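Local coordinates for kelch-like protein 7 (Homo sapiens, PDB 3II7) that serves as a substrate-specific adapter of a CUL3-RBX1 E3 ubiquitin ligase complex, its kelch-repeat domain being the part present here, at residues A[236-250]-A[256-270]. Residues are numbered along the deposited sequence; the frame is centred on the assembly and turned at random. Where two conformers were deposited one is given.
Sequences WKGVTVKCAAVGSIV and FQGVGRLGHILEYNT. With EDO (1,2-ethanediol), chain J; EDO (1,2-ethanediol), chain K; EDO (1,2-ethanediol), chain I; EDO (1,2-ethanediol), chain F.
In the kelch-propeller blade built from strands 242-246, 249-254, 264-269 and 274-278, the loop entering the first strand packs on the loop joining the second and third, with Trp236 meeting Leu262 and Gln257. With CG anti to the backbone N (chi1 176°), the indole receives Leu262 CD1 over one face, 3.6 Å from the five-membered ring centroid, a CH-pi contact. Gly238 N lies above the opposite face, toward the rim, and a water links Trp236 NE1 to Arg261 O. Gln257 CA packs against Trp236 CZ2, and Gln257 NE2 donates to Lys237 O at 3.0 Å; in one conformer OE1 also accepts from Val259 N at 3.1 Å, a less certain bond. A leucine in place of Gln257 would probably cost Lys237 O its side-chain N-H donor and leave the 257-260 loop less firmly held. Phe256 O takes two N-H groups in its carbonyl plane, from Val239 N at 2.9 Å and Thr240 N at 3.2 Å; in return Thr240 OG1 accepts from Phe256 N. Such four-stranded antiparallel blades are the propeller's repeating unit, and at the far end of this one Val250 and Tyr268 form a hydrogen-bonded pair. There, Ser248 O, within the type II' Val246-Ile249 turn, accepts from Thr270 N at 3.1 Å and Thr270 OG1 at 2.7 Å. Ile249 CD1 crosses to Asn269 CA, 3.7 Å away; on the other sheet face Val250 CG2 touches Thr270 CG2.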
loop_
_atom_site.group_PDB
_atom_site.type_symbol
_atom_site.label_atom_id
_atom_site.label_comp_id
_atom_site.label_asym_id
_atom_site.label_seq_id
_atom_site.Cartn_x
_atom_site.Cartn_y
_atom_site.Cartn_z
ATOM N N TRP A 236 10.472 12.586 10.408
ATOM C CA TRP A 236 11.495 11.807 9.736
ATOM C C TRP A 236 11.340 12.069 8.249
ATOM O O TRP A 236 10.212 12.041 7.725
ATOM C CB TRP A 236 11.240 10.333 10.017
ATOM C CG TRP A 236 12.155 9.342 9.322
ATOM C CD1 TRP A 236 13.423 8.944 9.725
ATOM C CD2 TRP A 236 11.840 8.558 8.183
ATOM N NE1 TRP A 236 13.904 7.994 8.873
ATOM C CE2 TRP A 236 12.966 7.742 7.910
ATOM C CE3 TRP A 236 10.726 8.482 7.326
ATOM C CZ2 TRP A 236 12.992 6.851 6.847
ATOM C CZ3 TRP A 236 10.771 7.591 6.260
ATOM C CH2 TRP A 236 11.898 6.796 6.037
ATOM N N LYS A 237 12.447 12.281 7.575
ATOM C CA LYS A 237 12.441 12.517 6.110
ATOM C C LYS A 237 13.225 11.425 5.412
ATOM O O LYS A 237 14.441 11.363 5.535
ATOM C CB LYS A 237 13.074 13.866 5.805
ATOM C CG LYS A 237 12.966 14.289 4.377
ATOM C CD LYS A 237 13.167 15.790 4.204
ATOM C CE LYS A 237 12.951 16.199 2.797
ATOM N NZ LYS A 237 13.210 17.694 2.625
ATOM N N GLY A 238 12.505 10.557 4.710
ATOM C CA GLY A 238 13.107 9.474 3.952
ATOM C C GLY A 238 12.465 9.380 2.575
ATOM O O GLY A 238 11.814 10.325 2.125
ATOM N N VAL A 239 12.620 8.236 1.926
ATOM C CA VAL A 239 12.153 8.075 0.535
ATOM C C VAL A 239 11.029 7.041 0.355
ATOM O O VAL A 239 10.333 7.058 -0.664
ATOM C CB VAL A 239 13.330 7.773 -0.421
ATOM C CG1 VAL A 239 14.292 8.992 -0.502
ATOM C CG2 VAL A 239 14.088 6.464 -0.030
ATOM N N THR A 240 10.868 6.124 1.314
ATOM C CA THR A 240 9.726 5.200 1.283
ATOM C C THR A 240 9.098 5.104 2.665
ATOM O O THR A 240 9.780 5.287 3.696
ATOM C CB THR A 240 10.101 3.805 0.743
ATOM O OG1 THR A 240 10.795 3.070 1.769
ATOM C CG2 THR A 240 10.967 3.903 -0.522
ATOM N N VAL A 241 7.800 4.854 2.695
ATOM C CA VAL A 241 7.142 4.599 3.968
ATOM C C VAL A 241 6.185 3.453 3.866
ATOM O O VAL A 241 5.599 3.183 2.840
ATOM C CB VAL A 241 6.403 5.797 4.544
ATOM C CG1 VAL A 241 7.389 6.851 5.106
ATOM C CG2 VAL A 241 5.481 6.374 3.525
ATOM N N LYS A 242 6.109 2.723 4.967
ATOM C CA LYS A 242 5.163 1.612 5.094
ATOM C C LYS A 242 4.239 2.006 6.220
ATOM O O LYS A 242 4.665 2.097 7.378
ATOM C CB LYS A 242 5.882 0.314 5.395
ATOM C CG LYS A 242 6.845 -0.111 4.298
ATOM C CD LYS A 242 6.120 -0.451 3.016
ATOM C CE LYS A 242 7.098 -0.725 1.886
ATOM N NZ LYS A 242 7.741 0.518 1.312
ATOM N N CYS A 243 2.977 2.282 5.862
ATOM C CA CYS A 243 1.996 3.013 6.665
ATOM C C CYS A 243 0.674 2.254 6.733
ATOM O O CYS A 243 0.260 1.697 5.695
ATOM C CB CYS A 243 1.667 4.344 5.940
ATOM S SG CYS A 243 2.983 5.559 5.818
ATOM N N ALA A 244 -0.036 2.360 7.845
ATOM C CA ALA A 244 -1.399 1.860 7.943
ATOM C C ALA A 244 -2.146 2.600 9.031
ATOM O O ALA A 244 -1.553 2.996 10.021
ATOM C CB ALA A 244 -1.409 0.324 8.247
ATOM N N ALA A 245 -3.456 2.748 8.861
ATOM C CA ALA A 245 -4.276 3.413 9.841
ATOM C C ALA A 245 -5.192 2.438 10.551
ATOM O O ALA A 245 -5.778 1.521 9.918
ATOM C CB ALA A 245 -5.116 4.531 9.174
ATOM N N VAL A 246 -5.291 2.607 11.882
ATOM C CA VAL A 246 -6.256 1.889 12.694
ATOM C C VAL A 246 -6.954 2.945 13.542
ATOM O O VAL A 246 -6.294 3.702 14.293
ATOM C CB VAL A 246 -5.631 0.843 13.589
ATOM C CG1 VAL A 246 -6.708 0.180 14.496
ATOM C CG2 VAL A 246 -4.924 -0.227 12.765
ATOM N N GLY A 247 -8.261 3.016 13.409
ATOM C CA GLY A 247 -9.015 4.048 14.080
ATOM C C GLY A 247 -8.580 5.407 13.561
ATOM O O GLY A 247 -8.479 5.627 12.315
ATOM N N SER A 248 -8.313 6.318 14.498
ATOM C CA SER A 248 -7.961 7.677 14.131
ATOM C C SER A 248 -6.435 7.871 14.025
ATOM O O SER A 248 -5.972 8.972 13.759
ATOM C CB SER A 248 -8.535 8.663 15.124
ATOM O OG SER A 248 -8.085 8.390 16.429
ATOM N N ILE A 249 -5.654 6.807 14.235
ATOM C CA ILE A 249 -4.185 6.918 14.236
ATOM C C ILE A 249 -3.558 6.308 12.986
ATOM O O ILE A 249 -3.930 5.187 12.572
ATOM C CB ILE A 249 -3.536 6.234 15.466
ATOM C CG1 ILE A 249 -4.212 6.682 16.741
ATOM C CG2 ILE A 249 -2.006 6.485 15.499
ATOM C CD1 ILE A 249 -4.134 8.214 17.024
ATOM N N VAL A 250 -2.624 7.042 12.383
ATOM C CA VAL A 250 -1.818 6.520 11.277
ATOM C C VAL A 250 -0.458 6.109 11.817
ATOM O O VAL A 250 0.212 6.898 12.484
ATOM C CB VAL A 250 -1.612 7.535 10.152
ATOM C CG1 VAL A 250 -0.742 6.897 9.019
ATOM C CG2 VAL A 250 -2.995 8.027 9.615
ATOM N N PHE A 256 12.507 3.370 4.348
ATOM C CA PHE A 256 13.871 3.523 3.882
ATOM C C PHE A 256 14.184 4.988 3.789
ATOM O O PHE A 256 13.473 5.750 3.149
ATOM C CB PHE A 256 14.046 2.869 2.509
ATOM C CG PHE A 256 15.441 2.985 1.951
ATOM C CD1 PHE A 256 16.528 2.616 2.714
ATOM C CD2 PHE A 256 15.663 3.470 0.668
ATOM C CE1 PHE A 256 17.824 2.716 2.213
ATOM C CE2 PHE A 256 16.956 3.561 0.156
ATOM C CZ PHE A 256 18.035 3.202 0.948
ATOM N N GLN A 257 15.269 5.393 4.409
ATOM C CA GLN A 257 15.612 6.807 4.464
ATOM C C GLN A 257 16.273 7.289 3.190
ATOM O O GLN A 257 16.086 8.448 2.825
ATOM C CB GLN A 257 16.524 7.107 5.655
ATOM C CG GLN A 257 16.614 8.604 6.003
ATOM C CD GLN A 257 17.592 9.401 5.164
ATOM O OE1 GLN A 257 18.587 8.873 4.651
ATOM N NE2 GLN A 257 17.308 10.705 5.015
ATOM N N GLY A 258 17.031 6.410 2.525
ATOM C CA GLY A 258 17.981 6.813 1.493
ATOM C C GLY A 258 19.371 6.292 1.839
ATOM O O GLY A 258 20.066 5.749 0.984
ATOM N N VAL A 259 19.777 6.438 3.097
ATOM C CA VAL A 259 21.029 5.845 3.575
ATOM C C VAL A 259 20.668 4.679 4.508
ATOM O O VAL A 259 20.944 3.507 4.203
ATOM C CB VAL A 259 21.924 6.891 4.286
ATOM C CG1 VAL A 259 23.166 6.224 4.877
ATOM C CG2 VAL A 259 22.337 8.034 3.304
ATOM N N GLY A 260 20.004 4.999 5.612
ATOM C CA GLY A 260 19.558 3.976 6.556
ATOM C C GLY A 260 18.054 3.786 6.526
ATOM O O GLY A 260 17.400 3.961 5.469
ATOM N N ARG A 261 17.489 3.439 7.675
ATOM C CA ARG A 261 16.065 3.157 7.762
ATOM C C ARG A 261 15.440 3.879 8.938
ATOM O O ARG A 261 16.138 4.357 9.864
ATOM C CB ARG A 261 15.854 1.657 7.890
ATOM C CG ARG A 261 16.382 1.046 9.210
ATOM C CD ARG A 261 16.244 -0.464 9.245
ATOM N NE ARG A 261 16.694 -0.945 10.547
ATOM C CZ ARG A 261 17.287 -2.103 10.787
ATOM N NH1 ARG A 261 17.544 -2.948 9.819
ATOM N NH2 ARG A 261 17.638 -2.402 12.035
ATOM N N LEU A 262 14.121 3.944 8.920
ATOM C CA LEU A 262 13.366 4.378 10.060
ATOM C C LEU A 262 13.670 3.464 11.231
ATOM O O LEU A 262 13.644 2.227 11.102
ATOM C CB LEU A 262 11.871 4.354 9.759
ATOM C CG LEU A 262 10.921 4.832 10.847
ATOM C CD1 LEU A 262 11.049 6.355 11.071
ATOM C CD2 LEU A 262 9.450 4.467 10.507
ATOM N N GLY A 263 14.017 4.072 12.364
ATOM C CA GLY A 263 14.462 3.303 13.506
ATOM C C GLY A 263 13.377 2.983 14.523
ATOM O O GLY A 263 13.396 1.909 15.138
ATOM N N HIS A 264 12.483 3.950 14.755
ATOM C CA HIS A 264 11.364 3.811 15.698
ATOM C C HIS A 264 10.096 4.246 15.024
ATOM O O HIS A 264 10.123 5.094 14.149
ATOM C CB HIS A 264 11.604 4.635 16.953
ATOM C CG HIS A 264 12.651 4.056 17.835
ATOM N ND1 HIS A 264 13.995 4.265 17.608
ATOM C CD2 HIS A 264 12.568 3.205 18.891
ATOM C CE1 HIS A 264 14.698 3.598 18.517
ATOM N NE2 HIS A 264 13.854 2.938 19.300
ATOM N N ILE A 265 8.970 3.660 15.416
ATOM C CA ILE A 265 7.728 3.921 14.718
ATOM C C ILE A 265 7.279 5.364 14.897
ATOM O O ILE A 265 7.605 6.023 15.898
ATOM C CB ILE A 265 6.570 2.924 15.115
ATOM C CG1 ILE A 265 6.072 3.175 16.524
ATOM C CG2 ILE A 265 7.025 1.443 14.969
ATOM C CD1 ILE A 265 4.753 2.485 16.841
ATOM N N LEU A 266 6.502 5.835 13.931
ATOM C CA LEU A 266 5.882 7.142 13.988
ATOM C C LEU A 266 4.358 6.962 14.102
ATOM O O LEU A 266 3.778 6.043 13.512
ATOM C CB LEU A 266 6.160 7.942 12.702
ATOM C CG LEU A 266 7.611 8.085 12.255
ATOM C CD1 LEU A 266 7.707 8.896 10.982
ATOM C CD2 LEU A 266 8.526 8.694 13.370
ATOM N N GLU A 267 3.718 7.836 14.866
ATOM C CA GLU A 267 2.273 7.766 15.064
ATOM C C GLU A 267 1.688 9.138 14.814
ATOM O O GLU A 267 2.182 10.130 15.339
ATOM C CB GLU A 267 1.951 7.324 16.475
ATOM C CG GLU A 267 2.571 6.025 16.867
ATOM C CD GLU A 267 2.296 5.680 18.313
ATOM O OE1 GLU A 267 1.123 5.454 18.659
ATOM O OE2 GLU A 267 3.251 5.585 19.082
ATOM N N TYR A 268 0.637 9.184 13.998
ATOM C CA TYR A 268 -0.055 10.443 13.660
ATOM C C TYR A 268 -1.490 10.401 14.162
ATOM O O TYR A 268 -2.254 9.503 13.775
ATOM C CB TYR A 268 -0.046 10.672 12.158
ATOM C CG TYR A 268 -0.734 11.962 11.702
ATOM C CD1 TYR A 268 -0.268 13.203 12.097
ATOM C CD2 TYR A 268 -1.866 11.920 10.883
ATOM C CE1 TYR A 268 -0.899 14.367 11.684
ATOM C CE2 TYR A 268 -2.485 13.046 10.455
ATOM C CZ TYR A 268 -2.012 14.290 10.864
ATOM O OH TYR A 268 -2.697 15.411 10.454
ATOM N N ASN A 269 -1.852 11.370 14.997
ATOM C CA ASN A 269 -3.219 11.487 15.465
ATOM C C ASN A 269 -3.981 12.411 14.508
ATOM O O ASN A 269 -3.764 13.622 14.505
ATOM C CB ASN A 269 -3.238 12.033 16.889
ATOM C CG ASN A 269 -4.619 12.068 17.472
ATOM O OD1 ASN A 269 -5.592 12.246 16.751
ATOM N ND2 ASN A 269 -4.713 11.986 18.794
ATOM N N THR A 270 -4.848 11.828 13.680
ATOM C CA THR A 270 -5.544 12.579 12.630
ATOM C C THR A 270 -6.485 13.643 13.213
ATOM O O THR A 270 -6.790 14.618 12.550
ATOM C CB THR A 270 -6.342 11.659 11.695
ATOM O OG1 THR A 270 -7.306 10.917 12.445
ATOM C CG2 THR A 270 -5.423 10.700 10.916
HETATM C C1 EDO J . 15.809 11.905 9.589
HETATM O O1 EDO J . 14.851 12.859 9.136
HETATM C C2 EDO J . 16.153 10.984 8.450
HETATM O O2 EDO J . 16.647 11.729 7.333
HETATM C C1 EDO K . 15.737 11.605 2.029
HETATM O O1 EDO K . 16.768 10.807 1.414
HETATM C C2 EDO K . 15.811 13.058 1.581
HETATM O O2 EDO K . 15.952 13.108 0.159
HETATM C C1 EDO I . 13.116 -0.316 -0.159
HETATM O O1 EDO I . 13.722 -0.803 1.038
HETATM C C2 EDO I . 12.186 0.836 0.170
HETATM O O2 EDO I . 11.035 0.425 0.973
HETATM C C1 EDO F . -6.937 2.656 5.817
HETATM O O1 EDO F . -6.771 2.764 4.369
HETATM C C2 EDO F . -6.091 1.520 6.393
HETATM O O2 EDO F . -4.679 1.813 6.398
HETATM O O HOH W 1 16.485 7.002 9.496
HETATM O O HOH W 2 -7.483 10.446 17.810
#